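Side-chain contacts in Myo-inositol 2-dehydrogenase (Lactobacillus plantarum WCFS1, PDB 3CEA), which probably catalyses the NAD-dependent oxidation of the 2-hydroxyl of myo-inositol to a ketone, as a four-chain oxidoreductase of the GFO/IDH/MocA type: residues L36-A41 with K64-T69; N45-A50 with E57-N62; F173-D178 with A218-F223; N211-Q216 with E222-V227. All blocks are in the same frame, centred on the assembly; numbering follows the deposited sequence.

Contact 1. Residues L36-A41 with K64-T69; sequences LVAACA and KDMIDT. With NAD (nicotinamide-adenine-dinucleotide), chain E.
Strand 34-40 runs past helix 63-67 with its nearest backbone approach at C40 and M66, whose CA atoms lie 7.3 Å apart, and no hydrogen bond joins the two segments. One side chain from the helix makes all of the contact. M66, a selenomethionine, leans its chain against the strand and meets it with three successive atoms, CG, SE and CE. The selenium lies 3.7 Å from A38 CB and equally close to A39 C, so it rests partly on methyl and partly on strand backbone. CG reaches the same A38 methyl, whereas SE and the terminal CE both touch C40 CB, each at 3.8 Å. The chain leaves the helix straight, with CG anti to the backbone N (chi1 -173°) and SE anti to CA, and then bends at chi3 (67°), which sets the methyl on C40. A38 and C40 both direct their CB atoms at the helix, while that of A39 points away and packs on I13 of strand 9-14. All four residues are buried; A38 and C40 are small, and M66 lies across them, flanked also by I14 and Y60.

The end of the strand turns to the cofactor. C40 SG comes within 3.8 Å of NAD C2A on the adenine, and A41 CB lies 3.6 Å from the ribose oxygen NAD O2B. A parallel strand covered by a helix and ending at the adenosine half of NAD is characteristic of the Rossmann fold.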
# COMPACT_ATOMS: atom_id res chain seq x y z
N LEU A 36 39.86 1.55 14.34
CA LEU A 36 39.79 0.19 14.88
C LEU A 36 41.16 -0.49 14.79
O LEU A 36 41.64 -0.79 13.69
CB LEU A 36 38.72 -0.63 14.16
CG LEU A 36 38.34 -2.00 14.71
CD1 LEU A 36 37.74 -1.90 16.12
CD2 LEU A 36 37.36 -2.69 13.77
N VAL A 37 41.77 -0.72 15.95
CA VAL A 37 43.16 -1.20 16.01
C VAL A 37 43.26 -2.70 16.25
O VAL A 37 44.14 -3.37 15.68
CB VAL A 37 43.96 -0.43 17.09
CG1 VAL A 37 45.41 -0.93 17.15
CG2 VAL A 37 43.93 1.07 16.82
N ALA A 38 42.37 -3.24 17.08
CA ALA A 38 42.40 -4.65 17.43
C ALA A 38 41.01 -5.27 17.45
O ALA A 38 40.01 -4.57 17.62
CB ALA A 38 43.09 -4.85 18.77
N ALA A 39 40.95 -6.59 17.27
CA ALA A 39 39.70 -7.33 17.32
C ALA A 39 39.87 -8.64 18.09
O ALA A 39 40.92 -9.28 18.02
CB ALA A 39 39.17 -7.60 15.92
N CYS A 40 38.83 -9.02 18.82
CA CYS A 40 38.84 -10.26 19.59
C CYS A 40 37.64 -11.14 19.26
O CYS A 40 36.49 -10.70 19.34
CB CYS A 40 38.90 -9.96 21.09
SG CYS A 40 39.07 -11.43 22.13
N ALA A 41 37.92 -12.39 18.88
CA ALA A 41 36.89 -13.40 18.62
C ALA A 41 37.44 -14.79 18.92
O ALA A 41 38.66 -14.98 18.99
CB ALA A 41 36.40 -13.31 17.18
N LYS A 64 40.91 -10.23 27.62
CA LYS A 64 41.72 -9.66 28.70
C LYS A 64 43.14 -9.38 28.23
O LYS A 64 43.75 -8.39 28.62
CB LYS A 64 41.72 -10.57 29.93
CG LYS A 64 40.37 -10.65 30.64
CD LYS A 64 40.42 -11.61 31.82
CE LYS A 64 39.06 -11.72 32.49
NZ LYS A 64 39.06 -12.70 33.61
N ASP A 65 43.66 -10.27 27.38
CA ASP A 65 44.96 -10.06 26.74
C ASP A 65 44.96 -8.80 25.89
O ASP A 65 45.92 -8.03 25.92
CB ASP A 65 45.35 -11.27 25.88
CG ASP A 65 45.93 -12.41 26.70
OD1 ASP A 65 46.23 -12.22 27.90
OD2 ASP A 65 46.10 -13.52 26.14
N MSE A 66 43.88 -8.59 25.13
CA MSE A 66 43.76 -7.43 24.25
C MSE A 66 43.71 -6.12 25.04
O MSE A 66 44.40 -5.16 24.69
CB MSE A 66 42.52 -7.56 23.36
CG MSE A 66 42.41 -6.48 22.29
SE MSE A 66 40.90 -6.73 21.09
CE MSE A 66 39.47 -6.44 22.35
N ILE A 67 42.90 -6.09 26.09
CA ILE A 67 42.72 -4.90 26.93
C ILE A 67 44.01 -4.52 27.66
O ILE A 67 44.28 -3.33 27.88
CB ILE A 67 41.52 -5.08 27.91
CG1 ILE A 67 40.20 -5.15 27.13
CG2 ILE A 67 41.47 -3.94 28.93
CD1 ILE A 67 39.02 -5.69 27.92
N ASP A 68 44.81 -5.52 28.02
CA ASP A 68 46.06 -5.30 28.76
C ASP A 68 47.28 -5.07 27.87
O ASP A 68 48.38 -4.83 28.38
CB ASP A 68 46.32 -6.47 29.72
CG ASP A 68 45.24 -6.62 30.78
OD1 ASP A 68 44.59 -5.60 31.15
OD2 ASP A 68 45.03 -7.75 31.26
N THR A 69 47.09 -5.13 26.55
CA THR A 69 48.21 -4.99 25.61
C THR A 69 48.03 -3.82 24.65
O THR A 69 49.00 -3.14 24.31
CB THR A 69 48.43 -6.29 24.79
OG1 THR A 69 48.38 -7.43 25.65
CG2 THR A 69 49.79 -6.26 24.09
PA NAD E . 27.21 -14.23 17.32
O1A NAD E . 26.83 -14.19 15.89
O2A NAD E . 27.11 -15.59 17.88
O5B NAD E . 28.69 -13.62 17.48
C5B NAD E . 29.39 -13.73 18.71
C4B NAD E . 30.86 -13.40 18.49
O4B NAD E . 31.52 -13.21 19.73
C3B NAD E . 31.60 -14.51 17.76
O3B NAD E . 32.36 -13.92 16.74
C2B NAD E . 32.50 -15.13 18.81
O2B NAD E . 33.74 -15.55 18.28
C1B NAD E . 32.68 -14.01 19.82
N9A NAD E . 32.85 -14.53 21.19
C8A NAD E . 32.03 -15.41 21.85
N7A NAD E . 32.53 -15.64 23.09
C5A NAD E . 33.66 -14.91 23.23
C6A NAD E . 34.56 -14.77 24.28
N6A NAD E . 34.23 -15.24 25.48
N1A NAD E . 35.65 -13.94 24.13
C2A NAD E . 35.86 -13.25 22.95
N3A NAD E . 34.96 -13.39 21.91
C4A NAD E . 33.88 -14.21 22.04
O3 NAD E . 26.28 -13.22 18.17
PN NAD E . 25.68 -11.87 17.53
O1N NAD E . 26.73 -11.22 16.70
O2N NAD E . 24.36 -12.19 16.97
O5D NAD E . 25.39 -10.93 18.81
C5D NAD E . 26.33 -10.70 19.83
C4D NAD E . 25.69 -9.76 20.85
O4D NAD E . 25.00 -8.72 20.18
C3D NAD E . 24.68 -10.48 21.73
O3D NAD E . 24.95 -10.16 23.08
C2D NAD E . 23.33 -9.93 21.31
O2D NAD E . 22.47 -9.74 22.41
C1D NAD E . 23.67 -8.60 20.64
N1N NAD E . 22.74 -8.30 19.53
C2N NAD E . 22.12 -7.08 19.50
C3N NAD E . 21.23 -6.76 18.47
C7N NAD E . 20.68 -5.37 18.32
O7N NAD E . 19.49 -5.20 17.58
N7N NAD E . 21.31 -4.34 18.89
C4N NAD E . 20.98 -7.70 17.46
C5N NAD E . 21.61 -8.94 17.50
C6N NAD E . 22.49 -9.23 18.54

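Contact 2. Residues N45-A50 with E57-N62; sequences NQLEWA and ETTYTN. With NAD (nicotinamide-adenine-dinucleotide), chain E.
The shortest polar bond here goes to the cofactor: NAD O3B donates to Q46 OE1 at 2.5 Å, so the side-chain carbonyl of Q46 takes up a hydroxyl of the adenosine ribose. Q46 reaches it from the first part of helix 44-52, its chain extended beyond CG, and the same side chain packs on L16.

The contact with strand 58-60 is apolar and rests on L47. L47 and T59 have the closest backbones, 6.2 Å between CA atoms, and their side chains slide past one another in opposite directions. With CG anti to its carbonyl carbon (chi1 -66°), L47 sends both methyls over the strand. CD2 lies 3.9 Å from T59 CG2, and CD1 sits 3.5 Å from Y60 O before continuing to T61 CG2, 4.1 Å away, where the two side chains cross at about a right angle. T59 answers with its methyl: CG2 packs on the helix backbone itself, 3.5 Å from L47 O, as well as on L47 CB. The buried leucine thus covers a strip of backbone and two threonine methyls. Y60 CB points away from the helix, and its OH is hydrogen-bonded to E70.

Beyond the strand, N62 stands at the N-cap of helix 63-67, with OD1 making weak bonds to the backbone N of K64 and D65. Leucine packing between helix 44-52 and strand 58-60 closes the right-handed beta-alpha-beta crossover that starts at strand 34-40, a unit of the Rossmann fold whose helix also reaches the cofactor ribose.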
# COMPACT_ATOMS: atom_id res chain seq x y z
N ASN A 45 38.69 -17.70 11.54
CA ASN A 45 38.39 -17.16 10.21
C ASN A 45 37.86 -15.73 10.24
O ASN A 45 38.10 -14.95 9.32
CB ASN A 45 37.41 -18.07 9.47
CG ASN A 45 38.01 -19.44 9.16
OD1 ASN A 45 39.21 -19.57 8.88
ND2 ASN A 45 37.17 -20.47 9.19
N GLN A 46 37.13 -15.40 11.31
CA GLN A 46 36.61 -14.05 11.51
C GLN A 46 37.74 -13.06 11.80
O GLN A 46 37.70 -11.91 11.35
CB GLN A 46 35.58 -14.03 12.64
CG GLN A 46 34.27 -14.72 12.30
CD GLN A 46 33.31 -14.77 13.47
OE1 GLN A 46 33.56 -14.19 14.53
NE2 GLN A 46 32.19 -15.47 13.29
N LEU A 47 38.74 -13.52 12.55
CA LEU A 47 39.90 -12.69 12.88
C LEU A 47 40.80 -12.47 11.67
O LEU A 47 41.34 -11.38 11.49
CB LEU A 47 40.70 -13.32 14.04
CG LEU A 47 40.02 -13.39 15.41
CD1 LEU A 47 40.81 -14.29 16.35
CD2 LEU A 47 39.84 -12.00 16.02
N GLU A 48 40.95 -13.51 10.84
CA GLU A 48 41.69 -13.40 9.58
C GLU A 48 41.00 -12.42 8.63
O GLU A 48 41.68 -11.65 7.94
CB GLU A 48 41.81 -14.77 8.90
CG GLU A 48 42.83 -15.70 9.54
CD GLU A 48 42.89 -17.06 8.86
OE1 GLU A 48 41.82 -17.57 8.44
OE2 GLU A 48 44.00 -17.62 8.77
N TRP A 49 39.67 -12.46 8.62
CA TRP A 49 38.86 -11.53 7.84
C TRP A 49 39.08 -10.08 8.28
O TRP A 49 39.16 -9.18 7.44
CB TRP A 49 37.37 -11.91 7.95
CG TRP A 49 36.43 -10.87 7.41
CD1 TRP A 49 36.16 -10.60 6.10
CD2 TRP A 49 35.63 -9.96 8.17
NE1 TRP A 49 35.24 -9.59 5.99
CE2 TRP A 49 34.90 -9.17 7.25
CE3 TRP A 49 35.46 -9.73 9.54
CZ2 TRP A 49 34.01 -8.17 7.66
CZ3 TRP A 49 34.57 -8.73 9.95
CH2 TRP A 49 33.86 -7.96 9.01
N ALA A 50 39.18 -9.87 9.59
CA ALA A 50 39.43 -8.54 10.15
C ALA A 50 40.79 -7.98 9.72
O ALA A 50 40.89 -6.80 9.37
CB ALA A 50 39.32 -8.57 11.67
N GLU A 57 45.01 -4.16 12.62
CA GLU A 57 46.40 -4.47 12.95
C GLU A 57 46.60 -5.78 13.71
O GLU A 57 47.26 -6.69 13.22
CB GLU A 57 47.06 -3.30 13.70
CG GLU A 57 47.51 -2.15 12.81
N THR A 58 46.02 -5.86 14.91
CA THR A 58 46.24 -7.01 15.80
C THR A 58 44.94 -7.77 16.07
O THR A 58 43.85 -7.20 16.02
CB THR A 58 46.87 -6.56 17.14
OG1 THR A 58 47.50 -5.29 16.98
CG2 THR A 58 47.89 -7.58 17.62
N THR A 59 45.07 -9.07 16.36
CA THR A 59 43.93 -9.92 16.69
C THR A 59 44.19 -10.76 17.93
O THR A 59 45.33 -11.14 18.21
CB THR A 59 43.54 -10.86 15.52
OG1 THR A 59 44.71 -11.47 14.98
CG2 THR A 59 42.81 -10.09 14.43
N TYR A 60 43.12 -11.05 18.67
CA TYR A 60 43.21 -11.80 19.92
C TYR A 60 42.09 -12.84 20.04
O TYR A 60 41.04 -12.70 19.41
CB TYR A 60 43.14 -10.85 21.12
CG TYR A 60 44.33 -9.92 21.25
CD1 TYR A 60 44.37 -8.70 20.57
CD2 TYR A 60 45.41 -10.25 22.08
CE1 TYR A 60 45.46 -7.84 20.70
CE2 TYR A 60 46.50 -9.39 22.22
CZ TYR A 60 46.52 -8.19 21.52
OH TYR A 60 47.59 -7.34 21.65
N THR A 61 42.33 -13.87 20.84
CA THR A 61 41.28 -14.83 21.22
C THR A 61 40.89 -14.61 22.69
O THR A 61 39.80 -15.01 23.12
CB THR A 61 41.72 -16.29 21.01
OG1 THR A 61 42.98 -16.52 21.65
CG2 THR A 61 41.84 -16.61 19.53
N ASN A 62 41.79 -13.99 23.44
CA ASN A 62 41.55 -13.61 24.82
C ASN A 62 41.32 -12.11 24.91
O ASN A 62 42.20 -11.32 24.53
CB ASN A 62 42.75 -14.02 25.69
CG ASN A 62 42.41 -14.14 27.17
OD1 ASN A 62 41.90 -13.20 27.78
ND2 ASN A 62 42.71 -15.30 27.75
PA NAD E . 27.21 -14.23 17.32
O1A NAD E . 26.83 -14.19 15.89
O2A NAD E . 27.11 -15.59 17.88
O5B NAD E . 28.69 -13.62 17.48
C5B NAD E . 29.39 -13.73 18.71
C4B NAD E . 30.86 -13.40 18.49
O4B NAD E . 31.52 -13.21 19.73
C3B NAD E . 31.60 -14.51 17.76
O3B NAD E . 32.36 -13.92 16.74
C2B NAD E . 32.50 -15.13 18.81
O2B NAD E . 33.74 -15.55 18.28
C1B NAD E . 32.68 -14.01 19.82
N9A NAD E . 32.85 -14.53 21.19
C8A NAD E . 32.03 -15.41 21.85
N7A NAD E . 32.53 -15.64 23.09
C5A NAD E . 33.66 -14.91 23.23
C6A NAD E . 34.56 -14.77 24.28
N6A NAD E . 34.23 -15.24 25.48
N1A NAD E . 35.65 -13.94 24.13
C2A NAD E . 35.86 -13.25 22.95
N3A NAD E . 34.96 -13.39 21.91
C4A NAD E . 33.88 -14.21 22.04
O3 NAD E . 26.28 -13.22 18.17
PN NAD E . 25.68 -11.87 17.53
O1N NAD E . 26.73 -11.22 16.70
O2N NAD E . 24.36 -12.19 16.97
O5D NAD E . 25.39 -10.93 18.81
C5D NAD E . 26.33 -10.70 19.83
C4D NAD E . 25.69 -9.76 20.85
O4D NAD E . 25.00 -8.72 20.18
C3D NAD E . 24.68 -10.48 21.73
O3D NAD E . 24.95 -10.16 23.08
C2D NAD E . 23.33 -9.93 21.31
O2D NAD E . 22.47 -9.74 22.41
C1D NAD E . 23.67 -8.60 20.64
N1N NAD E . 22.74 -8.30 19.53
C2N NAD E . 22.12 -7.08 19.50
C3N NAD E . 21.23 -6.76 18.47
C7N NAD E . 20.68 -5.37 18.32
O7N NAD E . 19.49 -5.20 17.58
N7N NAD E . 21.31 -4.34 18.89
C4N NAD E . 20.98 -7.70 17.46
C5N NAD E . 21.61 -8.94 17.50
C6N NAD E . 22.49 -9.23 18.54

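Contact 3. Residues F173-D178 with A218-F223; sequences FATEAD and ADIGEF. With NAD (nicotinamide-adenine-dinucleotide), chain E.
A174 and E222 form the buried side of this contact, T175 and I220 the side nearer solvent. A174, at the end of helix 167-176, directs its CB toward the loop between strands 202-210 and 225-232. The methyl is met by two groups: the carboxylate oxygen E222 OE2 at 3.8 Å and I220 CD1, which reaches in from the outer side, at 3.9 Å. In E222 the bend at chi2 (-87°) turns the carboxylate aside, and OE2 is hydrogen-bonded to S179 OG.

The solvent side is exposed at T175, yet it holds the closest approach. T175 and I220 cross at about a right angle; I220 CG2 lies 3.5 Å from T175 OG1 and 4.0 Å from T175 CG2. The hydroxyl takes no loop partner, being hydrogen-bonded to T171 O one turn back in its own helix. I220 thus divides its branches, CG2 lying against the exposed threonine while CD1 extends to both T175 and A174.

Next to A174 in the helix, F173 turns to the cofactor. Its CD1 is 3.4 Å from the bridging oxygen NAD O3, NAD O2A lies at the ring edge and in its plane, and R18 makes a cation-pi contact with the same ring. A helix wedged between the diphosphate of NAD and a loop of the C-terminal sheet places the contact beside the cleft between the two domains of a GFO/IDH/MocA oxidoreductase.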
# COMPACT_ATOMS: atom_id res chain seq x y z
N PHE A 173 23.68 -19.39 17.46
CA PHE A 173 23.79 -18.29 18.42
C PHE A 173 23.25 -18.67 19.80
O PHE A 173 23.81 -18.26 20.82
CB PHE A 173 23.06 -17.06 17.85
CG PHE A 173 22.74 -15.99 18.86
CD1 PHE A 173 23.72 -15.10 19.29
CD2 PHE A 173 21.45 -15.85 19.36
CE1 PHE A 173 23.43 -14.10 20.22
CE2 PHE A 173 21.14 -14.85 20.28
CZ PHE A 173 22.13 -13.97 20.71
N ALA A 174 22.18 -19.46 19.83
CA ALA A 174 21.48 -19.81 21.06
C ALA A 174 21.92 -21.13 21.70
O ALA A 174 21.64 -21.38 22.87
CB ALA A 174 19.97 -19.81 20.84
N THR A 175 22.59 -21.98 20.93
CA THR A 175 23.12 -23.24 21.47
C THR A 175 24.49 -23.01 22.11
O THR A 175 24.82 -23.62 23.13
CB THR A 175 23.19 -24.35 20.40
OG1 THR A 175 21.90 -24.49 19.77
CG2 THR A 175 23.58 -25.69 21.01
N GLU A 176 25.28 -22.12 21.51
CA GLU A 176 26.61 -21.80 22.01
C GLU A 176 26.58 -20.95 23.29
O GLU A 176 27.52 -20.99 24.09
CB GLU A 176 27.45 -21.10 20.93
CG GLU A 176 27.95 -22.04 19.84
CD GLU A 176 28.72 -21.33 18.74
OE1 GLU A 176 28.41 -20.15 18.46
OE2 GLU A 176 29.62 -21.96 18.15
N ALA A 177 25.50 -20.19 23.47
CA ALA A 177 25.33 -19.34 24.65
C ALA A 177 23.86 -19.13 25.00
O ALA A 177 22.99 -19.21 24.13
CB ALA A 177 26.03 -18.00 24.45
N ASP A 178 23.59 -18.86 26.27
CA ASP A 178 22.27 -18.49 26.75
C ASP A 178 21.89 -17.13 26.17
O ASP A 178 22.56 -16.13 26.44
CB ASP A 178 22.27 -18.45 28.29
CG ASP A 178 20.87 -18.45 28.90
OD1 ASP A 178 19.88 -18.09 28.22
OD2 ASP A 178 20.77 -18.82 30.09
N ALA A 218 12.82 -26.46 21.53
CA ALA A 218 12.67 -26.95 22.90
C ALA A 218 13.90 -27.73 23.36
O ALA A 218 14.24 -27.72 24.55
CB ALA A 218 11.42 -27.81 23.02
N ASP A 219 14.56 -28.39 22.41
CA ASP A 219 15.75 -29.21 22.69
C ASP A 219 16.93 -28.38 23.19
O ASP A 219 17.83 -28.92 23.84
CB ASP A 219 16.14 -30.02 21.45
CG ASP A 219 15.02 -30.92 20.94
OD1 ASP A 219 13.93 -30.96 21.57
OD2 ASP A 219 15.22 -31.60 19.91
N ILE A 220 16.93 -27.09 22.88
CA ILE A 220 17.90 -26.15 23.46
C ILE A 220 17.24 -25.18 24.45
O ILE A 220 17.82 -24.14 24.80
CB ILE A 220 18.71 -25.38 22.37
CG1 ILE A 220 17.79 -24.60 21.43
CG2 ILE A 220 19.63 -26.33 21.61
CD1 ILE A 220 18.47 -23.46 20.68
N GLY A 221 16.04 -25.53 24.90
CA GLY A 221 15.31 -24.75 25.91
C GLY A 221 14.80 -23.40 25.43
O GLY A 221 14.64 -22.47 26.22
N GLU A 222 14.54 -23.30 24.13
CA GLU A 222 14.07 -22.06 23.52
C GLU A 222 12.63 -22.16 23.03
O GLU A 222 12.16 -23.25 22.68
CB GLU A 222 14.99 -21.66 22.36
CG GLU A 222 16.34 -21.09 22.78
CD GLU A 222 16.32 -19.58 23.01
OE1 GLU A 222 15.28 -18.93 22.73
OE2 GLU A 222 17.35 -19.04 23.48
N PHE A 223 11.92 -21.03 23.02
CA PHE A 223 10.58 -20.95 22.46
C PHE A 223 10.57 -20.10 21.20
O PHE A 223 11.12 -18.99 21.19
CB PHE A 223 9.59 -20.37 23.48
CG PHE A 223 9.38 -21.24 24.69
CD1 PHE A 223 8.58 -22.38 24.61
CD2 PHE A 223 9.99 -20.91 25.90
CE1 PHE A 223 8.39 -23.19 25.73
CE2 PHE A 223 9.80 -21.72 27.03
CZ PHE A 223 9.00 -22.86 26.94
PA NAD E . 27.21 -14.23 17.32
O1A NAD E . 26.83 -14.19 15.89
O2A NAD E . 27.11 -15.59 17.88
O5B NAD E . 28.69 -13.62 17.48
C5B NAD E . 29.39 -13.73 18.71
C4B NAD E . 30.86 -13.40 18.49
O4B NAD E . 31.52 -13.21 19.73
C3B NAD E . 31.60 -14.51 17.76
O3B NAD E . 32.36 -13.92 16.74
C2B NAD E . 32.50 -15.13 18.81
O2B NAD E . 33.74 -15.55 18.28
C1B NAD E . 32.68 -14.01 19.82
N9A NAD E . 32.85 -14.53 21.19
C8A NAD E . 32.03 -15.41 21.85
N7A NAD E . 32.53 -15.64 23.09
C5A NAD E . 33.66 -14.91 23.23
C6A NAD E . 34.56 -14.77 24.28
N6A NAD E . 34.23 -15.24 25.48
N1A NAD E . 35.65 -13.94 24.13
C2A NAD E . 35.86 -13.25 22.95
N3A NAD E . 34.96 -13.39 21.91
C4A NAD E . 33.88 -14.21 22.04
O3 NAD E . 26.28 -13.22 18.17
PN NAD E . 25.68 -11.87 17.53
O1N NAD E . 26.73 -11.22 16.70
O2N NAD E . 24.36 -12.19 16.97
O5D NAD E . 25.39 -10.93 18.81
C5D NAD E . 26.33 -10.70 19.83
C4D NAD E . 25.69 -9.76 20.85
O4D NAD E . 25.00 -8.72 20.18
C3D NAD E . 24.68 -10.48 21.73
O3D NAD E . 24.95 -10.16 23.08
C2D NAD E . 23.33 -9.93 21.31
O2D NAD E . 22.47 -9.74 22.41
C1D NAD E . 23.67 -8.60 20.64
N1N NAD E . 22.74 -8.30 19.53
C2N NAD E . 22.12 -7.08 19.50
C3N NAD E . 21.23 -6.76 18.47
C7N NAD E . 20.68 -5.37 18.32
O7N NAD E . 19.49 -5.20 17.58
N7N NAD E . 21.31 -4.34 18.89
C4N NAD E . 20.98 -7.70 17.46
C5N NAD E . 21.61 -8.94 17.50
C6N NAD E . 22.49 -9.23 18.54

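Contact 4. Residues N211-Q216 with E222-V227; sequences NIAAPQ and EFETGV
The side-chain amide of N211 is used at both ends by the backbone facing it. OD1 accepts from E224 N at 3.0 Å, with the donor above the carbonyl plane, 44° out of it, so no lone pair is pointed at the N-H. ND2 donates to E222 O at 3.2 Å in better geometry, lying in that carbonyl's plane and on a lone pair. The two bonds straddle F223, whose CD1 lies 3.4 Å from N211 ND2; amide and ring planes are 24° apart.

E224 is buried, and each carboxylate oxygen has a partner. OE2 accepts from R244 N, while OE1 accepts a hydrogen bond from a water at 2.6 Å; this water in turn accepts from A213 N at 2.8 Å, bridging the segments. With CG anti to the backbone N (chi1 -168°) and a bend at chi2, the chain runs alongside the methyls of A213 and A214, bringing OE1 to 3.3 Å from A213 CB. I212 N is bonded to S210 OG.

V227 O is hydrogen-bonded to Q229 NE2 of the second subunit. E224 and T225 both face S210, a classic beta bulge where strands 202-210 and 225-232 diverge into their connecting loop.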
# COMPACT_ATOMS: atom_id res chain seq x y z
N ASN A 211 5.96 -23.19 20.53
CA ASN A 211 6.93 -23.93 19.73
C ASN A 211 6.27 -24.65 18.56
O ASN A 211 6.83 -25.61 18.02
CB ASN A 211 7.70 -24.92 20.60
CG ASN A 211 9.02 -24.36 21.12
OD1 ASN A 211 9.70 -23.59 20.42
ND2 ASN A 211 9.39 -24.75 22.33
N ILE A 212 5.09 -24.19 18.17
CA ILE A 212 4.34 -24.79 17.07
C ILE A 212 5.12 -24.71 15.74
O ILE A 212 5.25 -25.71 15.04
CB ILE A 212 2.92 -24.18 16.93
CG1 ILE A 212 2.06 -24.55 18.14
CG2 ILE A 212 2.24 -24.63 15.63
CD1 ILE A 212 0.74 -23.79 18.25
N ALA A 213 5.64 -23.53 15.44
CA ALA A 213 6.40 -23.29 14.21
C ALA A 213 7.75 -24.03 14.15
O ALA A 213 8.23 -24.35 13.06
CB ALA A 213 6.61 -21.80 14.00
N ALA A 214 8.35 -24.29 15.31
CA ALA A 214 9.63 -24.99 15.40
C ALA A 214 9.79 -25.72 16.74
O ALA A 214 10.33 -25.16 17.70
CB ALA A 214 10.79 -24.02 15.18
N PRO A 215 9.34 -26.99 16.81
CA PRO A 215 9.37 -27.76 18.06
C PRO A 215 10.78 -28.17 18.50
O PRO A 215 10.99 -28.52 19.66
CB PRO A 215 8.52 -29.00 17.75
CG PRO A 215 7.85 -28.72 16.43
CD PRO A 215 8.77 -27.79 15.71
N GLN A 216 11.73 -28.14 17.56
CA GLN A 216 13.11 -28.53 17.83
C GLN A 216 13.85 -27.52 18.71
O GLN A 216 14.92 -27.81 19.25
CB GLN A 216 13.88 -28.78 16.53
CG GLN A 216 14.27 -27.51 15.74
CD GLN A 216 13.19 -27.04 14.77
OE1 GLN A 216 12.02 -27.41 14.87
NE2 GLN A 216 13.60 -26.20 13.82
N GLU A 222 14.54 -23.30 24.13
CA GLU A 222 14.07 -22.06 23.52
C GLU A 222 12.63 -22.16 23.03
O GLU A 222 12.16 -23.25 22.68
CB GLU A 222 14.99 -21.66 22.36
CG GLU A 222 16.34 -21.09 22.78
CD GLU A 222 16.32 -19.58 23.01
OE1 GLU A 222 15.28 -18.93 22.73
OE2 GLU A 222 17.35 -19.04 23.48
N PHE A 223 11.92 -21.03 23.02
CA PHE A 223 10.58 -20.95 22.46
C PHE A 223 10.57 -20.10 21.20
O PHE A 223 11.12 -18.99 21.19
CB PHE A 223 9.59 -20.37 23.48
CG PHE A 223 9.38 -21.24 24.69
CD1 PHE A 223 8.58 -22.38 24.61
CD2 PHE A 223 9.99 -20.91 25.90
CE1 PHE A 223 8.39 -23.19 25.73
CE2 PHE A 223 9.80 -21.72 27.03
CZ PHE A 223 9.00 -22.86 26.94
N GLU A 224 9.95 -20.62 20.14
CA GLU A 224 9.89 -19.93 18.86
C GLU A 224 9.18 -18.57 18.95
O GLU A 224 9.68 -17.57 18.44
CB GLU A 224 9.23 -20.82 17.79
CG GLU A 224 9.38 -20.31 16.36
CD GLU A 224 8.35 -19.26 15.99
OE1 GLU A 224 7.16 -19.47 16.28
OE2 GLU A 224 8.73 -18.22 15.41
N THR A 225 8.01 -18.56 19.59
CA THR A 225 7.21 -17.34 19.70
C THR A 225 6.94 -16.98 21.15
O THR A 225 6.74 -17.85 21.99
CB THR A 225 5.87 -17.48 18.91
OG1 THR A 225 6.15 -17.64 17.52
CG2 THR A 225 4.98 -16.24 19.08
N GLY A 226 6.96 -15.68 21.43
CA GLY A 226 6.58 -15.17 22.74
C GLY A 226 5.63 -14.00 22.58
O GLY A 226 5.98 -13.00 21.96
N VAL A 227 4.43 -14.14 23.13
CA VAL A 227 3.46 -13.06 23.12
C VAL A 227 3.25 -12.57 24.54
O VAL A 227 2.96 -13.36 25.44
CB VAL A 227 2.10 -13.49 22.50
CG1 VAL A 227 1.17 -12.29 22.34
CG2 VAL A 227 2.31 -14.17 21.15
O HOH W 1 5.67 -21.34 17.26

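Contacts 1 and 2 belong to the NAD-binding Rossmann fold and share one sheet: strands 34-40 and 58-60 are neighbours, and A39 O and Y60 N probably bond between them. Contact 1 is fully buried and contact 2 partly so; both are apolar and lack cross-segment hydrogen bonds. Contacts 3 and 4, in the C-terminal domain, share E222 and F223 and use the loop between strands 202-210 and 225-232 in different ways. Contact 3 is mostly apolar packing against a helix, partly at the surface, whereas contact 4 is polar, with a water, near a subunit interface. Contacts 1, 2 and 3 all touch NAD.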